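Long-range contacts in Cel44C (PDB 2YIH), which probably hydrolyses internal beta-1,4 linkages of xyloglucan and cellulose through the family 44 glycoside hydrolase portion of a longer multidomain protein: residues A[32-37]-A[400-405]; A[305-310]-A[454-459]. The protein carries 8 engineered substitutions. All coordinates share one frame; numbering follows the deposited sequence.

The two contacts belong to different parts of the chain architecture. Contact 1 brings a loop that follows the first strand of the eight-stranded barrel, 29-30, against helix 399-409, which comes after the last barrel strand, 387-390. Contact 2 instead joins helix 303-311, which lies between barrel strands 280-285 and 353-359, to a loop of the beta-domain, between strands 446-453 and 460-467. The centres of contact 1 and contact 2 are about 22 Å apart, and the nearest atoms of contact 1 and contact 2 are about 8 Å apart, without touching. Helix 367-382 bridges the gap: Tyr405 packs on Met373, while Met310 meets Ser368 and Lys454 meets Ile371. Both contacts lie away from the xyloglucan-binding pocket and the calcium site.

Contact 1 (A[32-37]-A[400-405]); sequences QDLAGD and YVSAAY
The Tyr405 ring is met by Leu34 CD1 across the contact, 4.2 Å from Tyr405 CD2 and on an oblique approach. At the ring's edge, in its plane, sits Val401 CG1, 3.7 Å from Tyr405 CE2. Tyr390, Met373 and Met40 also touch this tyrosine, so Leu34 adds to an apolar cluster. Leu34 is the residue most covered in the pairing. Its CG is anti to the carbonyl carbon (chi1 -58°), and CD1 is anti to CA (chi2 178°). Leu34 CD1 lies 4.1 Å from Val401 CG1, the two side chains crossing at about a right angle. The other neighbour is polar: Ser402 OG is 3.5 Å from Leu34 CB in the conformer considered, one of two. In the same conformer that hydroxyl hydrogen-bonds to Glu38, whose carboxylate accepts from Ala35 N and Gly36 N as well as pairing with the hydroxyl. The acid would then link loop backbone and helix, although 32-37 and 400-405 meet directly by packing alone. Helix 399-409 is thus lodged between the loop leaving the first barrel strand and its other neighbours: strand 387-390 through Tyr390, helix 367-382 through Met373 and Thr374, and beta-domain strand 474-481 through Phe480.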
loop_
_atom_site.group_PDB
_atom_site.type_symbol
_atom_site.label_atom_id
_atom_site.label_comp_id
_atom_site.label_asym_id
_atom_site.label_seq_id
_atom_site.Cartn_x
_atom_site.Cartn_y
_atom_site.Cartn_z
ATOM N N GLN A 32 -6.727 -2.377 -6.483
ATOM C CA GLN A 32 -7.509 -2.392 -7.730
ATOM C C GLN A 32 -6.746 -1.661 -8.799
ATOM O O GLN A 32 -6.202 -0.576 -8.547
ATOM C CB GLN A 32 -8.847 -1.663 -7.520
ATOM C CG GLN A 32 -9.735 -2.320 -6.447
ATOM C CD GLN A 32 -9.495 -1.755 -5.070
ATOM O OE1 GLN A 32 -8.489 -1.093 -4.808
ATOM N NE2 GLN A 32 -10.454 -1.983 -4.173
ATOM N N ASP A 33 -6.667 -2.218 -10.003
ATOM C CA ASP A 33 -6.168 -1.392 -11.094
ATOM C C ASP A 33 -7.050 -0.165 -11.309
ATOM O O ASP A 33 -8.273 -0.246 -11.179
ATOM C CB ASP A 33 -6.057 -2.207 -12.388
ATOM C CG ASP A 33 -5.072 -3.347 -12.257
ATOM O OD1 ASP A 33 -3.977 -3.117 -11.701
ATOM O OD2 ASP A 33 -5.380 -4.429 -12.769
ATOM N N LEU A 34 -6.440 0.970 -11.632
ATOM C CA LEU A 34 -7.197 2.218 -11.876
ATOM C C LEU A 34 -7.451 2.401 -13.378
ATOM O O LEU A 34 -7.941 1.468 -14.033
ATOM C CB LEU A 34 -6.490 3.424 -11.213
ATOM C CG LEU A 34 -6.292 3.262 -9.693
ATOM C CD1 LEU A 34 -5.529 4.457 -9.068
ATOM C CD2 LEU A 34 -7.636 3.101 -8.972
ATOM N N ALA A 35 -7.074 3.542 -13.952
ATOM C CA ALA A 35 -7.362 3.766 -15.378
ATOM C C ALA A 35 -6.503 2.926 -16.299
ATOM O O ALA A 35 -6.968 2.496 -17.376
ATOM C CB ALA A 35 -7.238 5.243 -15.728
ATOM N N GLY A 36 -5.295 2.611 -15.853
ATOM C CA GLY A 36 -4.408 1.749 -16.625
ATOM C C GLY A 36 -3.236 2.488 -17.225
ATOM O O GLY A 36 -2.350 1.870 -17.820
ATOM N N ASP A 37 -3.221 3.810 -17.095
ATOM C CA ASP A 37 -2.104 4.585 -17.598
ATOM C C ASP A 37 -1.347 5.296 -16.477
ATOM O O ASP A 37 -0.659 6.309 -16.685
ATOM C CB ASP A 37 -2.530 5.545 -18.709
ATOM C CG ASP A 37 -3.588 6.540 -18.272
ATOM O OD1 ASP A 37 -4.152 6.468 -17.159
ATOM O OD2 ASP A 37 -3.827 7.472 -19.064
ATOM N N TYR A 400 -9.078 11.843 -9.476
ATOM C CA TYR A 400 -8.006 12.664 -8.883
ATOM C C TYR A 400 -6.922 11.829 -8.201
ATOM O O TYR A 400 -5.752 12.261 -8.113
ATOM C CB TYR A 400 -8.578 13.770 -7.994
ATOM C CG TYR A 400 -8.956 15.025 -8.769
ATOM C CD1 TYR A 400 -7.976 15.867 -9.288
ATOM C CD2 TYR A 400 -10.307 15.312 -9.050
ATOM C CE1 TYR A 400 -8.306 17.027 -9.987
ATOM C CE2 TYR A 400 -10.655 16.470 -9.744
ATOM C CZ TYR A 400 -9.661 17.283 -10.254
ATOM O OH TYR A 400 -9.998 18.430 -10.953
ATOM N N VAL A 401 -7.256 10.596 -7.793
ATOM C CA VAL A 401 -6.192 9.670 -7.357
ATOM C C VAL A 401 -5.333 9.270 -8.549
ATOM O O VAL A 401 -4.101 9.281 -8.476
ATOM C CB VAL A 401 -6.783 8.436 -6.625
ATOM C CG1 VAL A 401 -5.646 7.416 -6.298
ATOM C CG2 VAL A 401 -7.448 8.907 -5.340
ATOM N N SER A 402 -5.976 8.921 -9.657
ATOM C CA SER A 402 -5.235 8.556 -10.853
ATOM C C SER A 402 -4.378 9.736 -11.294
ATOM O O SER A 402 -3.252 9.535 -11.725
ATOM C CB SER A 402 -6.182 8.108 -11.972
ATOM O OG SER A 402 -6.839 6.885 -11.635
ATOM N N ALA A 403 -4.906 10.955 -11.185
ATOM C CA ALA A 403 -4.106 12.154 -11.534
ATOM C C ALA A 403 -2.803 12.253 -10.736
ATOM O O ALA A 403 -1.746 12.480 -11.298
ATOM C CB ALA A 403 -4.924 13.472 -11.331
ATOM N N ALA A 404 -2.887 11.983 -9.442
ATOM C CA ALA A 404 -1.699 12.043 -8.567
ATOM C C ALA A 404 -0.660 11.029 -9.019
ATOM O O ALA A 404 0.533 11.374 -9.122
ATOM C CB ALA A 404 -2.087 11.814 -7.092
ATOM N N TYR A 405 -1.081 9.786 -9.285
ATOM C CA TYR A 405 -0.109 8.797 -9.784
ATOM C C TYR A 405 0.498 9.243 -11.108
ATOM O O TYR A 405 1.697 9.106 -11.312
ATOM C CB TYR A 405 -0.704 7.377 -9.939
ATOM C CG TYR A 405 -0.861 6.677 -8.604
ATOM C CD1 TYR A 405 0.234 6.038 -7.988
ATOM C CD2 TYR A 405 -2.092 6.682 -7.951
ATOM C CE1 TYR A 405 0.097 5.429 -6.721
ATOM C CE2 TYR A 405 -2.248 6.058 -6.706
ATOM C CZ TYR A 405 -1.140 5.443 -6.097
ATOM O OH TYR A 405 -1.242 4.896 -4.842
#

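Contact 2 (A[305-310]-A[454-459]); sequences TKKARM and KSMDSA. With EDO (1,2-ethanediol), chain J.
Met310, on helix 303-311 of the TIM-barrel domain, packs against Lys454 and Met456 in a loop of the beta-domain whose turn is an ST motif. Met310 CB lies 4.1 Å from Lys454 CG. Farther out, Met310 SD is 3.8 Å from Lys454 O. The chain then bends at chi3 (-78°), which places Met310 CE 3.3 Å from Lys454 O, where the methyl group meets the backbone carbonyl. Met310 CE is also 4.3 Å from Met456 CG, an apolar contact. One turn earlier on the helix, the extended aliphatic chain of Lys307 runs obliquely across Met456, with Lys307 CE 3.8 Å from Met456 SD. Lys454 and Met456 each have two conformers, of which one is described. Lys306 NZ hydrogen-bonds to O2 of an ethanediol, probably a crystallisation additive, whose O1 is approached by Met456 CE. The loop's turn is fixed from within: Ser455 OG accepts a hydrogen bond from Ser458 N at 2.9 Å (N-H...O angle 156°) and another from Asp457 N. Ser455 itself points away from the helix, leaving its neighbours on both sides to make the interdomain packing. Lys454 NZ bonds to Ile430 O and donates to a water at 3.0 Å; that water in turn donates to Met310 O at 2.6 Å.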
loop_
_atom_site.group_PDB
_atom_site.type_symbol
_atom_site.label_atom_id
_atom_site.label_comp_id
_atom_site.label_asym_id
_atom_site.label_seq_id
_atom_site.Cartn_x
_atom_site.Cartn_y
_atom_site.Cartn_z
ATOM N N THR A 305 -13.597 19.565 5.596
ATOM C CA THR A 305 -13.218 18.159 5.333
ATOM C C THR A 305 -12.118 18.162 4.258
ATOM O O THR A 305 -11.143 17.415 4.360
ATOM C CB THR A 305 -14.396 17.294 4.805
ATOM O OG1 THR A 305 -15.595 17.561 5.555
ATOM C CG2 THR A 305 -14.056 15.786 4.908
ATOM N N LYS A 306 -12.283 18.988 3.232
ATOM C CA LYS A 306 -11.298 19.041 2.141
ATOM C C LYS A 306 -9.957 19.582 2.658
ATOM O O LYS A 306 -8.900 19.067 2.289
ATOM C CB LYS A 306 -11.818 19.887 0.969
ATOM C CG LYS A 306 -12.993 19.228 0.246
ATOM C CD LYS A 306 -13.784 20.264 -0.558
ATOM C CE LYS A 306 -15.008 19.646 -1.273
ATOM N NZ LYS A 306 -15.620 20.691 -2.193
ATOM N N LYS A 307 -9.995 20.643 3.480
ATOM C CA LYS A 307 -8.758 21.144 4.067
ATOM C C LYS A 307 -8.067 20.074 4.924
ATOM O O LYS A 307 -6.830 19.917 4.890
ATOM C CB LYS A 307 -9.040 22.409 4.887
ATOM C CG LYS A 307 -9.384 23.615 3.994
ATOM C CD LYS A 307 -9.764 24.793 4.905
ATOM C CE LYS A 307 -10.302 25.982 4.134
ATOM N NZ LYS A 307 -10.601 27.052 5.136
ATOM N N ALA A 308 -8.857 19.349 5.727
ATOM C CA ALA A 308 -8.280 18.346 6.617
ATOM C C ALA A 308 -7.696 17.212 5.785
ATOM O O ALA A 308 -6.650 16.669 6.135
ATOM C CB ALA A 308 -9.315 17.829 7.610
ATOM N N ARG A 309 -8.325 16.907 4.645
ATOM C CA ARG A 309 -7.817 15.828 3.777
ATOM C C ARG A 309 -6.430 16.207 3.272
ATOM O O ARG A 309 -5.512 15.380 3.269
ATOM C CB ARG A 309 -8.770 15.602 2.584
ATOM C CG ARG A 309 -8.286 14.564 1.543
ATOM C CD ARG A 309 -9.406 14.201 0.533
ATOM N NE ARG A 309 -10.582 13.647 1.215
ATOM C CZ ARG A 309 -11.765 14.261 1.392
ATOM N NH1 ARG A 309 -12.023 15.467 0.849
ATOM N NH2 ARG A 309 -12.706 13.656 2.123
ATOM N N MET A 310 -6.238 17.474 2.894
ATOM C CA MET A 310 -4.921 17.860 2.358
ATOM C C MET A 310 -3.814 17.997 3.411
ATOM O O MET A 310 -2.626 17.907 3.059
ATOM C CB MET A 310 -5.030 19.161 1.552
ATOM C CG MET A 310 -5.951 18.973 0.320
ATOM S SD MET A 310 -6.049 20.451 -0.738
ATOM C CE MET A 310 -7.184 21.393 0.265
ATOM N N LYS A 454 -2.056 23.845 -1.359
ATOM C CA LYS A 454 -3.193 23.284 -0.619
ATOM C C LYS A 454 -4.208 24.362 -0.217
ATOM O O LYS A 454 -5.289 24.051 0.309
ATOM C CB LYS A 454 -2.697 22.573 0.648
ATOM C CG LYS A 454 -1.788 21.362 0.377
ATOM C CD LYS A 454 -1.221 20.776 1.662
ATOM C CE LYS A 454 0.052 21.488 2.081
ATOM N NZ LYS A 454 0.514 21.010 3.404
ATOM N N SER A 455 -3.853 25.633 -0.420
ATOM C CA SER A 455 -4.813 26.711 -0.114
ATOM C C SER A 455 -6.033 26.607 -1.012
ATOM O O SER A 455 -5.917 26.382 -2.223
ATOM C CB SER A 455 -4.208 28.101 -0.301
ATOM O OG SER A 455 -5.231 29.096 -0.066
ATOM N N MET A 456 -7.207 26.812 -0.419
ATOM C CA MET A 456 -8.426 26.795 -1.215
ATOM C C MET A 456 -8.665 28.132 -1.899
ATOM O O MET A 456 -9.433 28.202 -2.859
ATOM C CB MET A 456 -9.635 26.428 -0.356
ATOM C CG MET A 456 -9.598 25.008 0.156
ATOM S SD MET A 456 -11.209 24.509 0.755
ATOM C CE MET A 456 -12.064 24.292 -0.805
ATOM N N ASP A 457 -7.977 29.184 -1.445
ATOM C CA ASP A 457 -8.313 30.590 -1.761
ATOM C C ASP A 457 -7.175 31.391 -2.412
ATOM O O ASP A 457 -7.411 32.368 -3.140
ATOM C CB ASP A 457 -8.689 31.335 -0.480
ATOM C CG ASP A 457 -9.819 30.678 0.272
ATOM O OD1 ASP A 457 -10.849 30.388 -0.355
ATOM O OD2 ASP A 457 -9.690 30.494 1.505
ATOM N N SER A 458 -5.942 31.073 -2.029
ATOM C CA SER A 458 -4.840 31.998 -2.322
ATOM C C SER A 458 -3.695 31.371 -3.117
ATOM O O SER A 458 -3.081 30.420 -2.648
ATOM C CB SER A 458 -4.303 32.608 -1.019
ATOM O OG SER A 458 -5.367 33.144 -0.224
ATOM N N ALA A 459 -3.361 31.966 -4.266
ATOM C CA ALA A 459 -2.159 31.589 -5.014
ATOM C C ALA A 459 -0.949 31.973 -4.186
ATOM O O ALA A 459 -1.047 32.823 -3.297
ATOM C CB ALA A 459 -2.110 32.306 -6.355
HETATM C C1 EDO J . -12.576 22.540 -3.962
HETATM O O1 EDO J . -13.665 23.425 -3.710
HETATM C C2 EDO J . -13.084 21.460 -4.896
HETATM O O2 EDO J . -14.166 20.773 -4.264
HETATM O O HOH W 1 -0.128 18.065 3.588
#